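Local atomic coordinates of Pre-mRNA-processing-splicing factor 8 (Cryptococcus neoformans var. grubii serotype A, PDB entry 6MX6), a protein that is represented here by its intein, a Hint-family domain that probably excises itself from the spliceosomal host by protein splicing. Residues D29-P34 with S163-Y168; R39-I44 with S155-D160; G47-Y52 with V64-H69; I70-K75 with H96-V101. All blocks are in the same frame, centred on the assembly; numbering follows the deposited sequence.

Interaction 1 of 4, residues D29-P34 with S163-Y168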
# COMPACT_ATOMS: atom_id res chain seq x y z
N ASP A 29 4.06 -14.04 10.75
CA ASP A 29 4.23 -12.80 11.49
C ASP A 29 2.90 -12.06 11.63
O ASP A 29 2.04 -12.10 10.75
CB ASP A 29 5.26 -11.89 10.81
CG ASP A 29 6.64 -12.01 11.43
OD1 ASP A 29 6.76 -12.72 12.45
OD2 ASP A 29 7.60 -11.39 10.90
N GLN A 30 2.74 -11.37 12.76
CA GLN A 30 1.52 -10.64 13.06
C GLN A 30 1.73 -9.16 12.72
O GLN A 30 2.65 -8.53 13.23
CB GLN A 30 1.14 -10.81 14.53
CG GLN A 30 0.84 -12.26 14.92
CD GLN A 30 -0.34 -12.85 14.16
OE1 GLN A 30 -1.49 -12.54 14.46
NE2 GLN A 30 -0.05 -13.69 13.17
N LEU A 31 0.87 -8.64 11.84
CA LEU A 31 0.84 -7.24 11.43
C LEU A 31 -0.42 -6.57 11.95
O LEU A 31 -1.38 -7.22 12.38
CB LEU A 31 0.88 -7.13 9.90
CG LEU A 31 2.07 -7.80 9.22
CD1 LEU A 31 1.92 -7.64 7.72
CD2 LEU A 31 3.36 -7.18 9.72
N LEU A 32 -0.44 -5.25 11.85
CA LEU A 32 -1.55 -4.46 12.36
C LEU A 32 -2.55 -4.17 11.25
O LEU A 32 -2.17 -3.63 10.20
CB LEU A 32 -1.02 -3.17 12.99
CG LEU A 32 -2.06 -2.32 13.71
CD1 LEU A 32 -2.88 -3.18 14.66
CD2 LEU A 32 -1.34 -1.20 14.44
N GLY A 33 -3.81 -4.53 11.47
CA GLY A 33 -4.89 -4.21 10.56
C GLY A 33 -5.44 -2.82 10.79
O GLY A 33 -5.18 -2.16 11.80
N PRO A 34 -6.22 -2.35 9.82
CA PRO A 34 -6.74 -0.97 9.90
C PRO A 34 -7.73 -0.76 11.04
O PRO A 34 -7.84 0.36 11.55
CB PRO A 34 -7.41 -0.76 8.53
CG PRO A 34 -7.72 -2.14 8.05
CD PRO A 34 -6.61 -3.01 8.57
N SER A 163 -7.26 -8.64 4.11
CA SER A 163 -6.05 -8.45 3.32
C SER A 163 -5.47 -7.04 3.44
O SER A 163 -4.68 -6.62 2.60
CB SER A 163 -6.29 -8.79 1.84
OG SER A 163 -6.57 -10.16 1.66
N LEU A 164 -5.83 -6.31 4.50
CA LEU A 164 -5.35 -4.95 4.72
C LEU A 164 -4.42 -4.91 5.93
O LEU A 164 -4.62 -5.62 6.92
CB LEU A 164 -6.53 -4.00 4.94
CG LEU A 164 -7.60 -4.00 3.86
CD1 LEU A 164 -8.66 -2.97 4.18
CD2 LEU A 164 -6.99 -3.74 2.49
N TYR A 165 -3.40 -4.06 5.85
CA TYR A 165 -2.43 -3.88 6.92
C TYR A 165 -1.93 -2.44 6.84
O TYR A 165 -2.27 -1.70 5.92
CB TYR A 165 -1.29 -4.89 6.84
CG TYR A 165 -0.52 -4.83 5.53
CD1 TYR A 165 -1.05 -5.34 4.36
CD2 TYR A 165 0.75 -4.25 5.48
CE1 TYR A 165 -0.36 -5.27 3.17
CE2 TYR A 165 1.45 -4.19 4.29
CZ TYR A 165 0.89 -4.69 3.14
OH TYR A 165 1.59 -4.62 1.96
N LEU A 166 -1.11 -2.05 7.82
CA LEU A 166 -0.75 -0.65 7.99
C LEU A 166 0.73 -0.40 7.73
O LEU A 166 1.59 -1.13 8.25
CB LEU A 166 -1.12 -0.17 9.39
CG LEU A 166 -2.61 -0.05 9.67
CD1 LEU A 166 -2.84 0.62 11.02
CD2 LEU A 166 -3.35 0.68 8.56
N ARG A 167 1.01 0.64 6.96
CA ARG A 167 2.33 1.26 6.95
C ARG A 167 2.56 1.97 8.28
O ARG A 167 1.63 2.22 9.05
CB ARG A 167 2.44 2.25 5.78
CG ARG A 167 3.87 2.52 5.29
CD ARG A 167 3.89 3.27 3.96
NE ARG A 167 3.54 4.69 4.12
CZ ARG A 167 3.70 5.60 3.17
NH1 ARG A 167 4.20 5.25 1.99
NH2 ARG A 167 3.36 6.87 3.39
N TYR A 168 3.83 2.30 8.55
CA TYR A 168 4.19 2.88 9.84
C TYR A 168 3.46 4.19 10.12
O TYR A 168 3.24 4.54 11.28
CB TYR A 168 5.71 3.10 9.90
CG TYR A 168 6.12 4.37 9.19
CD1 TYR A 168 6.19 4.42 7.81
CD2 TYR A 168 6.41 5.52 9.91
CE1 TYR A 168 6.55 5.59 7.16
CE2 TYR A 168 6.77 6.69 9.28
CZ TYR A 168 6.84 6.72 7.90
OH TYR A 168 7.20 7.90 7.28
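Leu32 and Leu166 meet where two short strands pass almost crosswise, the axes of 30-32 and 164-166 running 78° apart. Leu166 and Pro34 carry much of the contact. Leu166 CG stands anti to its own carbonyl carbon (chi1 -69°), and the two methyls beyond it part: CD1 lies 4.1 Å from Leu32 CG, while CD2 reaches Pro34 CA at 4.0 Å. The Leu32 and Leu166 side chains approach at a slant. Beyond Gly33 in the chain, the Pro34 ring is turned at about a right angle to Leu164, with Pro34 CD 3.8 Å from Leu164 CB and the neighbouring CG equally near. Tyr165 departs from this pattern. Its CG sits between the backbone N and the carbonyl carbon (chi1 59°), and its ring leads away from 29-34; Leu31 CD1 meets it obliquely, 4.2 Å from Tyr165 CD2. Between these groups the backbones come close, and Tyr165 CA makes a CA-H...O contact of 3.3 Å with Leu32 O. Gly33, without a side chain, has its CA 4.4 Å from Tyr165 CA. Leu13 adds to the Leu32 and Leu166 cluster, and Val159 packs on Tyr165. The arrangement is apolar core packing between crossed strands, joining the C-terminal hairpin of 164-166 and 172-174 to the N-terminal part of the all-beta Hint fold.

Interaction 2 of 4, residues R39-I44 with S155-D160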
# COMPACT_ATOMS: atom_id res chain seq x y z
N ARG A 39 -3.27 -9.34 11.90
CA ARG A 39 -3.27 -9.90 10.56
C ARG A 39 -2.08 -10.85 10.47
O ARG A 39 -0.99 -10.52 10.94
CB ARG A 39 -3.14 -8.82 9.48
CG ARG A 39 -4.27 -7.82 9.43
CD ARG A 39 -5.53 -8.43 8.83
NE ARG A 39 -6.55 -7.42 8.60
CZ ARG A 39 -7.27 -6.84 9.55
NH1 ARG A 39 -7.07 -7.17 10.82
NH2 ARG A 39 -8.17 -5.92 9.24
N THR A 40 -2.29 -12.02 9.89
CA THR A 40 -1.21 -12.99 9.74
C THR A 40 -0.67 -12.91 8.32
O THR A 40 -1.44 -12.90 7.36
CB THR A 40 -1.70 -14.41 10.05
OG1 THR A 40 -2.08 -14.49 11.42
CG2 THR A 40 -0.58 -15.41 9.79
N ALA A 41 0.65 -12.84 8.20
CA ALA A 41 1.32 -12.82 6.91
C ALA A 41 1.79 -14.22 6.54
O ALA A 41 2.21 -15.00 7.39
CB ALA A 41 2.51 -11.86 6.93
N SER A 42 1.72 -14.52 5.24
CA SER A 42 2.22 -15.80 4.75
C SER A 42 2.69 -15.63 3.31
O SER A 42 2.50 -14.59 2.69
CB SER A 42 1.15 -16.90 4.84
OG SER A 42 -0.02 -16.56 4.12
N LYS A 43 3.31 -16.69 2.79
CA LYS A 43 3.71 -16.75 1.38
C LYS A 43 4.69 -15.63 1.03
O LYS A 43 4.50 -14.89 0.07
CB LYS A 43 2.48 -16.70 0.47
CG LYS A 43 1.51 -17.86 0.59
CD LYS A 43 0.46 -17.79 -0.53
CE LYS A 43 -0.58 -18.90 -0.41
NZ LYS A 43 -1.95 -18.37 -0.10
N ILE A 44 5.76 -15.55 1.82
CA ILE A 44 6.80 -14.54 1.61
C ILE A 44 7.47 -14.77 0.26
O ILE A 44 8.01 -15.85 -0.00
CB ILE A 44 7.83 -14.59 2.74
CG1 ILE A 44 7.15 -14.73 4.10
CG2 ILE A 44 8.76 -13.37 2.68
CD1 ILE A 44 6.20 -13.63 4.43
N SER A 155 9.56 -7.08 -1.84
CA SER A 155 9.10 -8.21 -1.05
C SER A 155 7.58 -8.16 -0.97
O SER A 155 6.98 -7.08 -0.89
CB SER A 155 9.71 -8.19 0.36
OG SER A 155 11.13 -8.19 0.30
N GLY A 156 6.96 -9.34 -1.03
CA GLY A 156 5.52 -9.45 -0.97
C GLY A 156 5.12 -10.60 -0.07
O GLY A 156 5.93 -11.45 0.29
N PHE A 157 3.84 -10.60 0.30
CA PHE A 157 3.25 -11.66 1.10
C PHE A 157 1.74 -11.50 1.02
O PHE A 157 1.23 -10.47 0.56
CB PHE A 157 3.74 -11.65 2.56
CG PHE A 157 3.74 -10.29 3.20
CD1 PHE A 157 2.55 -9.65 3.51
CD2 PHE A 157 4.93 -9.66 3.53
CE1 PHE A 157 2.55 -8.40 4.12
CE2 PHE A 157 4.94 -8.41 4.13
CZ PHE A 157 3.74 -7.78 4.43
N VAL A 158 1.03 -12.52 1.46
CA VAL A 158 -0.42 -12.42 1.60
C VAL A 158 -0.73 -12.19 3.06
O VAL A 158 0.05 -12.53 3.96
CB VAL A 158 -1.17 -13.65 1.06
CG1 VAL A 158 -1.31 -13.57 -0.46
CG2 VAL A 158 -0.47 -14.92 1.46
N VAL A 159 -1.87 -11.57 3.30
CA VAL A 159 -2.36 -11.26 4.63
C VAL A 159 -3.78 -11.79 4.72
O VAL A 159 -4.55 -11.69 3.76
CB VAL A 159 -2.29 -9.74 4.90
CG1 VAL A 159 -3.28 -9.32 5.96
CG2 VAL A 159 -0.88 -9.33 5.28
N ASP A 160 -4.13 -12.37 5.87
CA ASP A 160 -5.44 -12.98 6.05
C ASP A 160 -6.49 -11.90 6.29
O ASP A 160 -6.23 -10.70 6.15
CB ASP A 160 -5.40 -14.00 7.18
CG ASP A 160 -5.20 -13.36 8.55
OD1 ASP A 160 -4.51 -12.32 8.64
OD2 ASP A 160 -5.73 -13.90 9.54
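Ser42 and Val158 form an antiparallel hydrogen-bonded pair between the two strands: Ser42 N gives to Val158 O at 2.9 Å, and Val158 N returns a bond to Ser42 O at 2.8 Å. Ala41 and Val159 follow as a non-hydrogen-bonded pair. At the end of strand 152-159 the pattern takes in a side chain, since Asp160 N donates to Thr40 O at 3.1 Å while Thr40 N donates to Asp160 OD1 at 2.6 Å. That last donor stands 45° out of the carboxylate plane. A chi1 of 69° puts Asp160 CG on the side of Thr40, and OD1 lies within reach of Thr40 N. The Thr40 hydroxyl OG1 is hydrogen-bonded to Gln30 NE2.

CA-H...O contacts fill in between the bonds, among them Ala41 CA to Val158 O at 3.2 Å.

Apolar packing differs on the two faces. On the side of Ala41 and Val159, Ala41 CB sits over one face of the Phe157 ring, displaced toward its rim, and Ile44 lies beside Phe157 with CD1 3.7 Å from Phe157 CB. Arg39 crosses Val159 at about a right angle, its CB 3.6 Å from Val159 CG1, before the guanidinium goes on to a salt bridge with Asp162. On the side of Ser42 and Val158, Val158 CG2 is packed against the aliphatic chain of Lys43. The pairing of 38-49 with 152-159, far apart in sequence and here 130° between segment directions, is part of the antiparallel sheet framework of the Hint fold.

Interaction 3 of 4, residues G47-Y52 with V64-H69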
# COMPACT_ATOMS: atom_id res chain seq x y z
N GLY A 47 11.56 -10.35 -5.18
CA GLY A 47 12.05 -10.24 -6.54
C GLY A 47 12.71 -8.90 -6.74
O GLY A 47 12.97 -8.18 -5.79
N GLU A 48 12.97 -8.58 -8.01
CA GLU A 48 13.64 -7.34 -8.37
C GLU A 48 13.11 -6.86 -9.72
O GLU A 48 13.16 -7.61 -10.69
CB GLU A 48 15.16 -7.54 -8.45
CG GLU A 48 15.90 -6.29 -8.86
CD GLU A 48 17.38 -6.35 -8.55
OE1 GLU A 48 17.84 -7.37 -8.00
OE2 GLU A 48 18.09 -5.37 -8.86
N GLU A 49 12.61 -5.63 -9.77
CA GLU A 49 12.10 -5.13 -11.04
C GLU A 49 11.91 -3.62 -10.95
O GLU A 49 12.03 -3.03 -9.88
CB GLU A 49 10.78 -5.80 -11.43
CG GLU A 49 9.62 -5.50 -10.50
CD GLU A 49 8.46 -6.46 -10.71
OE1 GLU A 49 7.35 -6.00 -11.07
OE2 GLU A 49 8.67 -7.68 -10.52
N ARG A 50 11.62 -3.01 -12.10
CA ARG A 50 11.28 -1.59 -12.11
C ARG A 50 9.93 -1.38 -11.46
O ARG A 50 8.92 -1.90 -11.93
CB ARG A 50 11.28 -1.06 -13.54
CG ARG A 50 12.68 -0.99 -14.13
CD ARG A 50 12.64 -0.76 -15.62
NE ARG A 50 12.29 0.63 -15.93
CZ ARG A 50 12.30 1.14 -17.16
NH1 ARG A 50 12.65 0.39 -18.19
NH2 ARG A 50 11.97 2.41 -17.35
N LEU A 51 9.90 -0.61 -10.38
CA LEU A 51 8.69 -0.40 -9.60
C LEU A 51 8.04 0.93 -9.98
O LEU A 51 8.61 1.75 -10.70
CB LEU A 51 9.01 -0.42 -8.10
CG LEU A 51 9.74 -1.68 -7.63
CD1 LEU A 51 10.05 -1.59 -6.13
CD2 LEU A 51 8.88 -2.89 -7.94
N TYR A 52 6.83 1.13 -9.48
CA TYR A 52 6.12 2.39 -9.63
C TYR A 52 6.25 3.18 -8.34
O TYR A 52 6.06 2.62 -7.26
CB TYR A 52 4.65 2.17 -9.94
CG TYR A 52 4.44 1.82 -11.39
CD1 TYR A 52 4.59 0.51 -11.83
CD2 TYR A 52 4.16 2.80 -12.31
CE1 TYR A 52 4.43 0.20 -13.17
CE2 TYR A 52 3.99 2.50 -13.64
CZ TYR A 52 4.12 1.20 -14.07
OH TYR A 52 3.96 0.93 -15.40
N VAL A 64 6.23 2.85 -2.96
CA VAL A 64 6.90 2.30 -4.14
C VAL A 64 6.56 0.82 -4.22
O VAL A 64 6.80 0.08 -3.26
CB VAL A 64 8.42 2.52 -4.09
CG1 VAL A 64 9.06 2.02 -5.37
CG2 VAL A 64 8.75 4.00 -3.89
N CYS A 65 6.00 0.39 -5.35
CA CYS A 65 5.42 -0.95 -5.40
C CYS A 65 5.36 -1.49 -6.82
O CYS A 65 5.55 -0.78 -7.80
CB CYS A 65 4.04 -0.93 -4.75
SG CYS A 65 2.87 0.13 -5.61
N THR A 66 5.08 -2.79 -6.93
CA THR A 66 5.08 -3.43 -8.24
C THR A 66 3.85 -3.05 -9.05
O THR A 66 2.83 -2.58 -8.53
CB THR A 66 5.11 -4.96 -8.12
OG1 THR A 66 4.01 -5.38 -7.30
CG2 THR A 66 6.42 -5.43 -7.53
N HIS A 67 3.93 -3.32 -10.36
CA HIS A 67 2.85 -2.97 -11.27
C HIS A 67 1.57 -3.74 -10.95
O HIS A 67 0.47 -3.24 -11.22
CB HIS A 67 3.26 -3.25 -12.72
CG HIS A 67 3.48 -4.70 -13.02
ND1 HIS A 67 2.54 -5.47 -13.67
CD2 HIS A 67 4.51 -5.53 -12.74
CE1 HIS A 67 2.99 -6.70 -13.79
NE2 HIS A 67 4.18 -6.77 -13.23
N ASN A 68 1.67 -4.93 -10.37
CA ASN A 68 0.47 -5.69 -10.05
C ASN A 68 0.02 -5.51 -8.61
O ASN A 68 -0.95 -6.14 -8.19
CB ASN A 68 0.69 -7.19 -10.33
CG ASN A 68 1.87 -7.77 -9.59
OD1 ASN A 68 2.83 -7.07 -9.29
ND2 ASN A 68 1.80 -9.06 -9.29
N HIS A 69 0.69 -4.65 -7.85
CA HIS A 69 0.27 -4.39 -6.49
C HIS A 69 -1.12 -3.76 -6.47
O HIS A 69 -1.47 -2.97 -7.35
CB HIS A 69 1.28 -3.48 -5.80
CG HIS A 69 0.99 -3.25 -4.36
ND1 HIS A 69 1.15 -4.23 -3.41
CD2 HIS A 69 0.52 -2.16 -3.70
CE1 HIS A 69 0.81 -3.75 -2.23
NE2 HIS A 69 0.43 -2.50 -2.38
O HOH W 1 6.73 -3.58 -11.23
O HOH W 2 5.38 -8.21 -10.25
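Glu49 and His67 meet with their flat groups nearly coplanar, the carboxylate and imidazole planes 22° apart although the two side chains cross at about a right angle. Glu49 OE1 lies in the plane of the ring at its edge, 3.3 Å from His67 CD2. Glu49 CG occupies the position between backbone N and carbonyl carbon (chi1 66°), and the chain beyond it is extended. One water donates to Glu49 OE1 and to Arg50 O and accepts from His67 N, 2.9 Å away. The ring is held at ND1 by a hydrogen bond to Asp104.

Thr66 is turned so that its methyl faces Glu49 and Leu51, with Thr66 CG2 3.6 Å from Leu51 CD2; its hydroxyl bonds to Asn68 OD1 within the type I turn. Leu51 meets Val64 at about a right angle, Leu51 CB resting 3.7 Å from Val64 CG1. The Tyr52 ring approaches His67 at a slant, its CE1 3.7 Å from His67 CB. The backbones meet at Tyr52 and Cys65, an antiparallel hydrogen-bonded pair: Tyr52 N to Cys65 O is 2.8 Å at 170°, and Cys65 N answers to Tyr52 O at 2.9 Å.

Residues 66-69 show the TxxH pattern of intein block B. Thr66 OG1 and His69 ND1 both bond to N of Cys5, the first modelled residue, and probably assist the first acyl shift there, as in other inteins. Trp154 of strand 152-159 touches Leu51 and Thr66, strand 6-7 packs on Leu51, Val64 and Cys65, and helix 103-108 lies against Tyr52 and Cys65.

Interaction 4 of 4, residues I70-K75 with H96-V101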
# COMPACT_ATOMS: atom_id res chain seq x y z
N ILE A 70 -1.92 -4.13 -5.48
CA ILE A 70 -3.29 -3.65 -5.37
C ILE A 70 -3.31 -2.47 -4.42
O ILE A 70 -2.86 -2.58 -3.28
CB ILE A 70 -4.23 -4.76 -4.87
CG1 ILE A 70 -4.25 -5.93 -5.86
CG2 ILE A 70 -5.63 -4.21 -4.66
CD1 ILE A 70 -4.89 -7.18 -5.30
N LEU A 71 -3.84 -1.34 -4.88
CA LEU A 71 -4.07 -0.17 -4.03
C LEU A 71 -5.48 -0.22 -3.46
O LEU A 71 -6.45 -0.43 -4.20
CB LEU A 71 -3.89 1.11 -4.84
CG LEU A 71 -2.60 1.23 -5.65
CD1 LEU A 71 -2.64 2.45 -6.56
CD2 LEU A 71 -1.40 1.29 -4.71
N SER A 72 -5.58 -0.04 -2.15
CA SER A 72 -6.87 0.11 -1.49
C SER A 72 -7.17 1.60 -1.40
O SER A 72 -6.42 2.35 -0.79
CB SER A 72 -6.87 -0.53 -0.11
OG SER A 72 -6.87 -1.94 -0.20
N MET A 73 -8.27 2.02 -2.02
CA MET A 73 -8.56 3.42 -2.23
C MET A 73 -10.00 3.72 -1.85
O MET A 73 -10.81 2.81 -1.60
CB MET A 73 -8.32 3.82 -3.70
CG MET A 73 -7.15 3.10 -4.35
SD MET A 73 -6.53 3.92 -5.82
CE MET A 73 -5.81 5.39 -5.11
N TYR A 74 -10.29 5.01 -1.78
CA TYR A 74 -11.65 5.53 -1.71
C TYR A 74 -11.92 6.29 -3.00
O TYR A 74 -11.09 7.08 -3.44
CB TYR A 74 -11.82 6.46 -0.51
CG TYR A 74 -12.22 5.77 0.77
CD1 TYR A 74 -13.52 5.31 0.96
CD2 TYR A 74 -11.30 5.57 1.79
CE1 TYR A 74 -13.89 4.68 2.13
CE2 TYR A 74 -11.66 4.93 2.96
CZ TYR A 74 -12.95 4.49 3.13
OH TYR A 74 -13.30 3.85 4.29
N LYS A 75 -13.08 6.04 -3.60
CA LYS A 75 -13.49 6.71 -4.82
C LYS A 75 -14.69 7.61 -4.54
O LYS A 75 -15.60 7.23 -3.79
CB LYS A 75 -13.84 5.69 -5.90
CG LYS A 75 -14.05 6.29 -7.28
CD LYS A 75 -14.42 5.20 -8.27
CE LYS A 75 -14.67 5.77 -9.65
NZ LYS A 75 -16.07 5.54 -10.10
N HIS A 96 -17.43 8.66 -0.27
CA HIS A 96 -16.52 7.80 -1.02
C HIS A 96 -16.85 6.34 -0.74
O HIS A 96 -17.26 5.98 0.37
CB HIS A 96 -15.06 8.08 -0.64
CG HIS A 96 -14.59 9.45 -1.00
ND1 HIS A 96 -15.01 10.58 -0.34
CD2 HIS A 96 -13.72 9.87 -1.95
CE1 HIS A 96 -14.43 11.65 -0.87
NE2 HIS A 96 -13.64 11.24 -1.85
N GLU A 97 -16.65 5.49 -1.75
CA GLU A 97 -16.78 4.05 -1.62
C GLU A 97 -15.41 3.39 -1.68
O GLU A 97 -14.50 3.88 -2.35
CB GLU A 97 -17.68 3.48 -2.73
CG GLU A 97 -16.90 2.91 -3.92
CD GLU A 97 -17.73 2.76 -5.18
OE1 GLU A 97 -17.81 3.74 -5.96
OE2 GLU A 97 -18.28 1.66 -5.41
N ARG A 98 -15.26 2.28 -0.96
CA ARG A 98 -14.01 1.54 -0.96
C ARG A 98 -13.84 0.81 -2.29
O ARG A 98 -14.78 0.18 -2.78
CB ARG A 98 -13.99 0.54 0.19
CG ARG A 98 -13.55 1.13 1.52
CD ARG A 98 -12.04 1.23 1.61
NE ARG A 98 -11.41 -0.09 1.70
CZ ARG A 98 -10.83 -0.71 0.68
NH1 ARG A 98 -10.80 -0.11 -0.51
NH2 ARG A 98 -10.29 -1.91 0.84
N VAL A 99 -12.65 0.92 -2.90
CA VAL A 99 -12.34 0.22 -4.15
C VAL A 99 -10.90 -0.27 -4.10
O VAL A 99 -10.00 0.45 -3.64
CB VAL A 99 -12.55 1.11 -5.40
CG1 VAL A 99 -12.38 0.28 -6.68
CG2 VAL A 99 -13.92 1.76 -5.41
N ASP A 100 -10.66 -1.47 -4.62
CA ASP A 100 -9.31 -1.98 -4.82
C ASP A 100 -8.98 -1.92 -6.30
O ASP A 100 -9.80 -2.31 -7.14
CB ASP A 100 -9.18 -3.41 -4.29
CG ASP A 100 -9.42 -3.51 -2.79
OD1 ASP A 100 -9.30 -2.47 -2.09
OD2 ASP A 100 -9.74 -4.61 -2.32
N VAL A 101 -7.79 -1.42 -6.64
CA VAL A 101 -7.40 -1.30 -8.04
C VAL A 101 -5.91 -1.57 -8.17
O VAL A 101 -5.11 -1.09 -7.36
CB VAL A 101 -7.77 0.07 -8.62
CG1 VAL A 101 -7.16 1.19 -7.81
CG2 VAL A 101 -7.36 0.17 -10.08
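Arg98 doubles back over Tyr74 and Ser72 through bends at chi2 (-81°) and chi3 (-69°). The first bend lays Arg98 CD over one face of the Tyr74 ring in a CH-pi contact, 4.0 Å from the ring centroid; the guanidinium beyond is turned 75° from the ring plane. Its NH1 and NH2 both reach Asp100 OD1, NH2 at 3.1 Å on the syn lone pair and in the guanidinium plane, as a salt bridge within one strand. The same oxygen accepts from Ser72 OG at 3.1 Å, from above the carboxylate plane, so three donors grip it. Arg98 NH1 also donates to Met73 O at 3.1 Å, an oxygen already shared with Val99 N.

On the sheet face carrying Met73, Lys75, Val99 and Val101, Met73 SD lies against Val101 CG1, and Lys75 CB meets Val99 CG2 at 4.0 Å. Backbone bonds join Leu71 with Val101, Met73 with Val99 and Lys75 with Glu97.

The two strands form a beta hairpin, its connecting loop partly unmodelled, at the edge of the six-stranded Hint sheet; 70-76 lies between 96-102 and 117-120, whose Phe120 meets Tyr74 edge-to-face. Helix 103-108 packs on Leu71, Met73 and Val101.

Interactions 1 and 2 adjoin, their centres about 10 Å apart: strands 30-32 and 38-49 are sheet neighbours, with Leu31 N 2.8 Å from Arg39 O. Interaction 3 continues strand 38-49 beyond interaction 2 (centres about 16 Å apart), then hands the chain directly to interaction 4 at His69-Ile70. Interaction 4 returns to interaction 1, where Leu164 CD2 packs 3.2 Å from Ser72 OG. The contacts lie beside the two modelled ends: Cys5 by interaction 3, His174 by interactions 1 and 4, Asn175 by interactions 1 and 2. In inteins these termini form the splicing centre, consistent with a scaffold that brings them together.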